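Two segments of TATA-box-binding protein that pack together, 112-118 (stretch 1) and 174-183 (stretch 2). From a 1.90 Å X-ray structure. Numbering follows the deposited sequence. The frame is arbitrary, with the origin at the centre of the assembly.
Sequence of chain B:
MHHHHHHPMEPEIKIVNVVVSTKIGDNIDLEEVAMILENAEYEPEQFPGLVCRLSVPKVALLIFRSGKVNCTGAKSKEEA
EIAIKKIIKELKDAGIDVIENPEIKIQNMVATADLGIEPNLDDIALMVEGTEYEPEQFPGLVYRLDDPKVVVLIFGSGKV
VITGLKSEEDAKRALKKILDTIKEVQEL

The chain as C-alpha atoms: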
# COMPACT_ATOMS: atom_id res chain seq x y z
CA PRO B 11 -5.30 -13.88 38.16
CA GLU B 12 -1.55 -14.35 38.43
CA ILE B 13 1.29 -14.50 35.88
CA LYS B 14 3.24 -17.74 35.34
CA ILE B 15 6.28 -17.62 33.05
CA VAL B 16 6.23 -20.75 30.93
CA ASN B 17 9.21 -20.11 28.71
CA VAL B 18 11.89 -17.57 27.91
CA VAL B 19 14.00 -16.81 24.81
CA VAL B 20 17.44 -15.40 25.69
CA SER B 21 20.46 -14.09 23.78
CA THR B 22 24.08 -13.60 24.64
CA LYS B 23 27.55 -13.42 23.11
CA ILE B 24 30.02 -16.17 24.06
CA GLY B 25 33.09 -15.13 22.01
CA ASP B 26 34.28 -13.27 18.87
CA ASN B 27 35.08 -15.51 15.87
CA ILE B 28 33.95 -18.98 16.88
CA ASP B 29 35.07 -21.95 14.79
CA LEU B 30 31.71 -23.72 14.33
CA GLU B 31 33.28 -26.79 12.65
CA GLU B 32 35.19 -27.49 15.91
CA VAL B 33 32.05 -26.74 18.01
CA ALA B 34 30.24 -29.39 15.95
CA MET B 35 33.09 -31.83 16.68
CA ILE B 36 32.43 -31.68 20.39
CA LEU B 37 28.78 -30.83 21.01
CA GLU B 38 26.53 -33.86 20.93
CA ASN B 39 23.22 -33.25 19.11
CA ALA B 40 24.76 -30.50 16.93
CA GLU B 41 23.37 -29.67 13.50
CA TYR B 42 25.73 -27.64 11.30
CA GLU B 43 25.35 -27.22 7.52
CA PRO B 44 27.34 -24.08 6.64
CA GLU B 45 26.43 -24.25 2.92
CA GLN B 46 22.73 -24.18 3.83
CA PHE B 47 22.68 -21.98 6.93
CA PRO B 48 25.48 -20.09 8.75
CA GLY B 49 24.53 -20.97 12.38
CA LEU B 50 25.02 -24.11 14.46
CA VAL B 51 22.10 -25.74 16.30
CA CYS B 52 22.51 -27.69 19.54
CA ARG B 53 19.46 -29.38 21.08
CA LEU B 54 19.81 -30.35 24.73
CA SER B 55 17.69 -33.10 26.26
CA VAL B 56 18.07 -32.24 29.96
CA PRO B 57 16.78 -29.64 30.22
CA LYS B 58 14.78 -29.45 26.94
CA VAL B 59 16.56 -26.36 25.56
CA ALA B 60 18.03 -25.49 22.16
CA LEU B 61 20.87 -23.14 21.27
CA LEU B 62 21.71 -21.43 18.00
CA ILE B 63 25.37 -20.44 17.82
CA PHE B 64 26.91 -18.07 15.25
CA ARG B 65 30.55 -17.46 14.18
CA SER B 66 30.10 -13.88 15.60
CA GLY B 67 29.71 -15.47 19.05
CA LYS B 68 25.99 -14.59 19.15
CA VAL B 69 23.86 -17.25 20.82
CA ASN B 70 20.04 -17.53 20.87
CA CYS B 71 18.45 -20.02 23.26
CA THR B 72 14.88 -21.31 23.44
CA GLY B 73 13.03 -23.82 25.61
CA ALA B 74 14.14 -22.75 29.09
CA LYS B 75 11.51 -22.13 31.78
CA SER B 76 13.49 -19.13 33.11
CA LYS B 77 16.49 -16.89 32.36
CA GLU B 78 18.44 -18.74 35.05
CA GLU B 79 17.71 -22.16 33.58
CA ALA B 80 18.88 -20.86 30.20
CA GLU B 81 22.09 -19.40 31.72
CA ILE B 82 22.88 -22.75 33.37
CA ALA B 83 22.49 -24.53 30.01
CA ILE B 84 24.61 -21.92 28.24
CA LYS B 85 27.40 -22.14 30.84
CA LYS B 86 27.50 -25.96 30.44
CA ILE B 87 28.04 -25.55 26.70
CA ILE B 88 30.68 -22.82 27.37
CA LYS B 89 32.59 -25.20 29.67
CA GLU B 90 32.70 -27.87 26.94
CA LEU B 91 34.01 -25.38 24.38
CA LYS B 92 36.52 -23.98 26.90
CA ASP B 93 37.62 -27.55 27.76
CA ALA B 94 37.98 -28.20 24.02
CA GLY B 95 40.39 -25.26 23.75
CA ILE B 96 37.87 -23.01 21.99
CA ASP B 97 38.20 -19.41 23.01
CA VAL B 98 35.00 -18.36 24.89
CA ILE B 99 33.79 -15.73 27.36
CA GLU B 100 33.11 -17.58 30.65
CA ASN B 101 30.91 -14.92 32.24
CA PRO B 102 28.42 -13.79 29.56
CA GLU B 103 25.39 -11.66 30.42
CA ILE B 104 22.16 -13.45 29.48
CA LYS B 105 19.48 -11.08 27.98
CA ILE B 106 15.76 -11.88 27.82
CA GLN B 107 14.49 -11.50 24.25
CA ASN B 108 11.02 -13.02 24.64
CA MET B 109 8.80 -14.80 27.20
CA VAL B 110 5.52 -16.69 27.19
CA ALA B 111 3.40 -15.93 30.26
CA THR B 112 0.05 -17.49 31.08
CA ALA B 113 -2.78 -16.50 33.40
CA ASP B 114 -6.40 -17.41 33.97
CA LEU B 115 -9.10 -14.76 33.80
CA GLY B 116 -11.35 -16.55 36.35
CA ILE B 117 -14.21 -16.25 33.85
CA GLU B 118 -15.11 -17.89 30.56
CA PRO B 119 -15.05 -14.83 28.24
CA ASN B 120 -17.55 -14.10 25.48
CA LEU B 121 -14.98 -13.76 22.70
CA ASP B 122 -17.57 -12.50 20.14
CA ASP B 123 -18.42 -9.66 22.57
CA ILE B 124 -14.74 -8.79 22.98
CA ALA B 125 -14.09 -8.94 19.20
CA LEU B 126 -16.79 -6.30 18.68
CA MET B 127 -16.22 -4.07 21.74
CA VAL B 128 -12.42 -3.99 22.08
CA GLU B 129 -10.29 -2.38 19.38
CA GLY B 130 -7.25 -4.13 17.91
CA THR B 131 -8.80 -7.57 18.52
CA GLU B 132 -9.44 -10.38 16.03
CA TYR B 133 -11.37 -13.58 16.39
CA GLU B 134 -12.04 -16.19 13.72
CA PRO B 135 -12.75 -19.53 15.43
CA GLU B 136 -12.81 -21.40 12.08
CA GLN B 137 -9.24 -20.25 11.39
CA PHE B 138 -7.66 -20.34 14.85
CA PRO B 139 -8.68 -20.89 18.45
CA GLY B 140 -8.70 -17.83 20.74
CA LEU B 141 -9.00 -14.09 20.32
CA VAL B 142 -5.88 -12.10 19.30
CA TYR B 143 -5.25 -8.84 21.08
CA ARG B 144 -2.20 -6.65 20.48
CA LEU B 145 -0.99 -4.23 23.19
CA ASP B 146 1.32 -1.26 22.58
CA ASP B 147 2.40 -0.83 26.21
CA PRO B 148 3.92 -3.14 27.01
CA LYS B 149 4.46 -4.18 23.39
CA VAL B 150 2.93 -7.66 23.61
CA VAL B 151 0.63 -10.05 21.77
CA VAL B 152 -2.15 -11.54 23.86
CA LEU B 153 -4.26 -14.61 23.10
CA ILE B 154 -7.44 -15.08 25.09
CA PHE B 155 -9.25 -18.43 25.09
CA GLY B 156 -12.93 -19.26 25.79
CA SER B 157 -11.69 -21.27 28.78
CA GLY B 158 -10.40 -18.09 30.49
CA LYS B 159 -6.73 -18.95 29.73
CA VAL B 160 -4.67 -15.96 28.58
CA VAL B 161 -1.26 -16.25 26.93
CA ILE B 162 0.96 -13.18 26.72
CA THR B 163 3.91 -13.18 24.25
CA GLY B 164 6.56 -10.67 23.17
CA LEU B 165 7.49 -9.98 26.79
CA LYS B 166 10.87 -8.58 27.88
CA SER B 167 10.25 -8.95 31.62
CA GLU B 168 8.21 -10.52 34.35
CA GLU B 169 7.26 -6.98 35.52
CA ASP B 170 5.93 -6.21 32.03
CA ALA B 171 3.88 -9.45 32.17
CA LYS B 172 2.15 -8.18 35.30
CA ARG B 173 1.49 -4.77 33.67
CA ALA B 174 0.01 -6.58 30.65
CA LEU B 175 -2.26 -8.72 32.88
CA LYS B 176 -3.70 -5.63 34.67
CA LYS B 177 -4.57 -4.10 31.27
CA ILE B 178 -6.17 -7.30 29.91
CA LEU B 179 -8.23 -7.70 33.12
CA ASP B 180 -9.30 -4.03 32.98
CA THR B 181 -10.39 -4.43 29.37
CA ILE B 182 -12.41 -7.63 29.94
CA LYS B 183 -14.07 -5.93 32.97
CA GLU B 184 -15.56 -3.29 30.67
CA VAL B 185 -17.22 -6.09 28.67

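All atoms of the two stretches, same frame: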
# COMPACT_ATOMS: atom_id res chain seq x y z
N THR B 112 1.45 -17.08 31.08
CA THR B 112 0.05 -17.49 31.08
C THR B 112 -0.63 -17.02 32.37
O THR B 112 0.02 -16.80 33.43
CB THR B 112 -0.12 -19.02 30.93
OG1 THR B 112 0.53 -19.70 32.03
CG2 THR B 112 0.50 -19.52 29.60
N ALA B 113 -1.95 -16.84 32.26
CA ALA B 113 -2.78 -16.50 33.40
C ALA B 113 -4.20 -17.00 33.13
O ALA B 113 -4.52 -17.45 32.04
CB ALA B 113 -2.75 -15.01 33.65
N ASP B 114 -5.03 -16.97 34.15
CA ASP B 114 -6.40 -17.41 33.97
C ASP B 114 -7.29 -16.27 34.40
O ASP B 114 -7.09 -15.69 35.48
CB ASP B 114 -6.68 -18.70 34.74
CG ASP B 114 -6.21 -19.94 33.98
OD1 ASP B 114 -6.92 -20.39 33.07
OD2 ASP B 114 -5.13 -20.46 34.28
N LEU B 115 -8.23 -15.91 33.53
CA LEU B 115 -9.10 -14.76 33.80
C LEU B 115 -10.02 -14.98 35.00
O LEU B 115 -10.41 -14.02 35.66
CB LEU B 115 -9.96 -14.43 32.57
CG LEU B 115 -9.30 -13.81 31.32
CD1 LEU B 115 -10.37 -13.59 30.26
CD2 LEU B 115 -8.57 -12.51 31.64
N GLY B 116 -10.37 -16.24 35.28
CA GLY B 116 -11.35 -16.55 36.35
C GLY B 116 -12.78 -16.58 35.83
O GLY B 116 -13.73 -16.98 36.54
N ILE B 117 -12.93 -16.17 34.56
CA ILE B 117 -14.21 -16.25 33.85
C ILE B 117 -14.02 -16.85 32.48
O ILE B 117 -12.91 -16.84 31.93
CB ILE B 117 -14.91 -14.86 33.72
CG1 ILE B 117 -14.00 -13.85 33.02
CG2 ILE B 117 -15.34 -14.32 35.10
CD1 ILE B 117 -14.56 -13.30 31.75
N GLU B 118 -15.09 -17.41 31.93
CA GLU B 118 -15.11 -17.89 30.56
C GLU B 118 -15.63 -16.77 29.66
O GLU B 118 -16.84 -16.51 29.63
CB GLU B 118 -15.93 -19.17 30.44
CG GLU B 118 -15.42 -20.31 31.32
CD GLU B 118 -16.37 -21.49 31.35
OE1 GLU B 118 -17.47 -21.40 30.77
OE2 GLU B 118 -16.02 -22.51 31.95
N ALA B 174 0.87 -6.07 31.71
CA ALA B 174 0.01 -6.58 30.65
C ALA B 174 -1.26 -7.22 31.22
O ALA B 174 -2.37 -6.93 30.75
CB ALA B 174 0.78 -7.59 29.81
N LEU B 175 -1.10 -8.09 32.22
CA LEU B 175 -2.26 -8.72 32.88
C LEU B 175 -3.27 -7.70 33.44
O LEU B 175 -4.47 -7.85 33.19
CB LEU B 175 -1.84 -9.73 33.95
CG LEU B 175 -2.97 -10.49 34.67
CD1 LEU B 175 -3.68 -11.41 33.67
CD2 LEU B 175 -2.41 -11.29 35.83
N LYS B 176 -2.80 -6.68 34.15
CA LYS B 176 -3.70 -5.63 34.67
C LYS B 176 -4.54 -5.00 33.55
O LYS B 176 -5.75 -4.83 33.69
CB LYS B 176 -2.91 -4.56 35.45
CG LYS B 176 -3.71 -3.30 35.85
CD LYS B 176 -4.34 -3.42 37.24
CE LYS B 176 -5.49 -2.42 37.50
NZ LYS B 176 -5.23 -1.03 37.04
N LYS B 177 -3.89 -4.70 32.42
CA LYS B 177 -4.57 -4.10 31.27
C LYS B 177 -5.59 -5.03 30.62
O LYS B 177 -6.69 -4.60 30.30
CB LYS B 177 -3.57 -3.58 30.24
CG LYS B 177 -3.08 -2.18 30.59
CD LYS B 177 -1.71 -1.90 30.00
CE LYS B 177 -1.24 -0.49 30.34
NZ LYS B 177 -1.74 0.50 29.35
N ILE B 178 -5.23 -6.30 30.44
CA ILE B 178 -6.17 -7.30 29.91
C ILE B 178 -7.40 -7.42 30.83
O ILE B 178 -8.54 -7.29 30.39
CB ILE B 178 -5.47 -8.65 29.73
CG1 ILE B 178 -4.37 -8.52 28.67
CG2 ILE B 178 -6.46 -9.76 29.37
CD1 ILE B 178 -3.22 -9.52 28.84
N LEU B 179 -7.16 -7.63 32.12
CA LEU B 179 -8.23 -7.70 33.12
C LEU B 179 -9.14 -6.47 33.10
O LEU B 179 -10.37 -6.61 33.15
CB LEU B 179 -7.64 -7.90 34.51
CG LEU B 179 -6.91 -9.23 34.70
CD1 LEU B 179 -6.32 -9.32 36.10
CD2 LEU B 179 -7.86 -10.39 34.44
N ASP B 180 -8.54 -5.28 33.03
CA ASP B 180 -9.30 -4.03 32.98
C ASP B 180 -10.18 -3.93 31.74
O ASP B 180 -11.30 -3.39 31.78
CB ASP B 180 -8.34 -2.83 33.04
CG ASP B 180 -7.81 -2.56 34.45
OD1 ASP B 180 -6.83 -1.78 34.55
OD2 ASP B 180 -8.34 -3.11 35.44
N THR B 181 -9.68 -4.47 30.64
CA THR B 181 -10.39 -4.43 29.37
C THR B 181 -11.58 -5.40 29.40
O THR B 181 -12.70 -5.00 29.11
CB THR B 181 -9.43 -4.74 28.20
OG1 THR B 181 -8.42 -3.73 28.15
CG2 THR B 181 -10.16 -4.76 26.88
N ILE B 182 -11.33 -6.65 29.80
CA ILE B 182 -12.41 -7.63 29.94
C ILE B 182 -13.53 -7.14 30.87
O ILE B 182 -14.71 -7.30 30.56
CB ILE B 182 -11.86 -9.04 30.35
CG1 ILE B 182 -11.51 -9.86 29.11
CG2 ILE B 182 -12.86 -9.82 31.20
CD1 ILE B 182 -10.15 -9.63 28.56
N LYS B 183 -13.14 -6.52 32.00
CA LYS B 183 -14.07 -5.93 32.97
C LYS B 183 -15.10 -5.03 32.31
O LYS B 183 -16.27 -5.06 32.68
CB LYS B 183 -13.32 -5.10 34.02
CG LYS B 183 -12.77 -5.89 35.19
CD LYS B 183 -12.46 -4.94 36.37
CE LYS B 183 -11.81 -5.67 37.55
NZ LYS B 183 -10.53 -6.35 37.15

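The contact between these two stretches is wholly apolar: no hydrogen bond or salt bridge crosses it, and nearly all of the 258 Å² buried, counting both sides, belongs to alanine, leucine and isoleucine residues. Stretch 1 leaves a strand after Asp-114 and continues as a loop, while stretch 2 is helical. Ala-113 meets Leu-175, Leu-115 meets Ile-178, Leu-179 and Ile-182, and Ile-117 meets Ile-182; the helix residues recur at intervals of three or four, or lie side by side, which keeps one helical face against the chain.

Leu-115 is the centre of the packing and gives up the most surface, 80 Å². Its CA-to-CB bond points sideways, but the extended m,t rotamer carries its methyls to the helix. Leu-115 CD2 lies 3.6 Å from CD2 of Leu-179 and 4.1 Å from CG2 of Ile-178, while Leu-115 CD1 lies 4.1 Å from CG1 of Ile-182. A branched end thus lets one side chain span a full helical turn. Leu-179 behaves similarly, starting sideways and reaching inward in the same rotamer.

At the strand end, the buried Ala-113 points toward the helix, and its CB meets CD1 of Leu-175 at 3.7 Å; the short methyl suffices because the leucine supplies the reach. Farther along, Ile-117 CD1 touches Ile-182 CG2 at 3.9 Å, so Ile-182 receives both Leu-115 and Ile-117. Asp-114, between Ala-113 and Leu-115, points away from the helix and is exposed, a place that suits a charged side chain. Gly-116 has positive phi (90°), where a CB would jam against the preceding carbonyl oxygen, so glycine suits the turn.

The helix has polar interactions of its own, none of which crosses the contact. Backbone bonds such as Leu-179 N to Leu-175 O (2.9 Å) hold the apolar face in register. Away from the contact, Lys-176 NZ forms a salt bridge with Asp-180 OD1 (3.1 Å), and Thr-181 OG1 donates to Lys-177 O (2.9 Å).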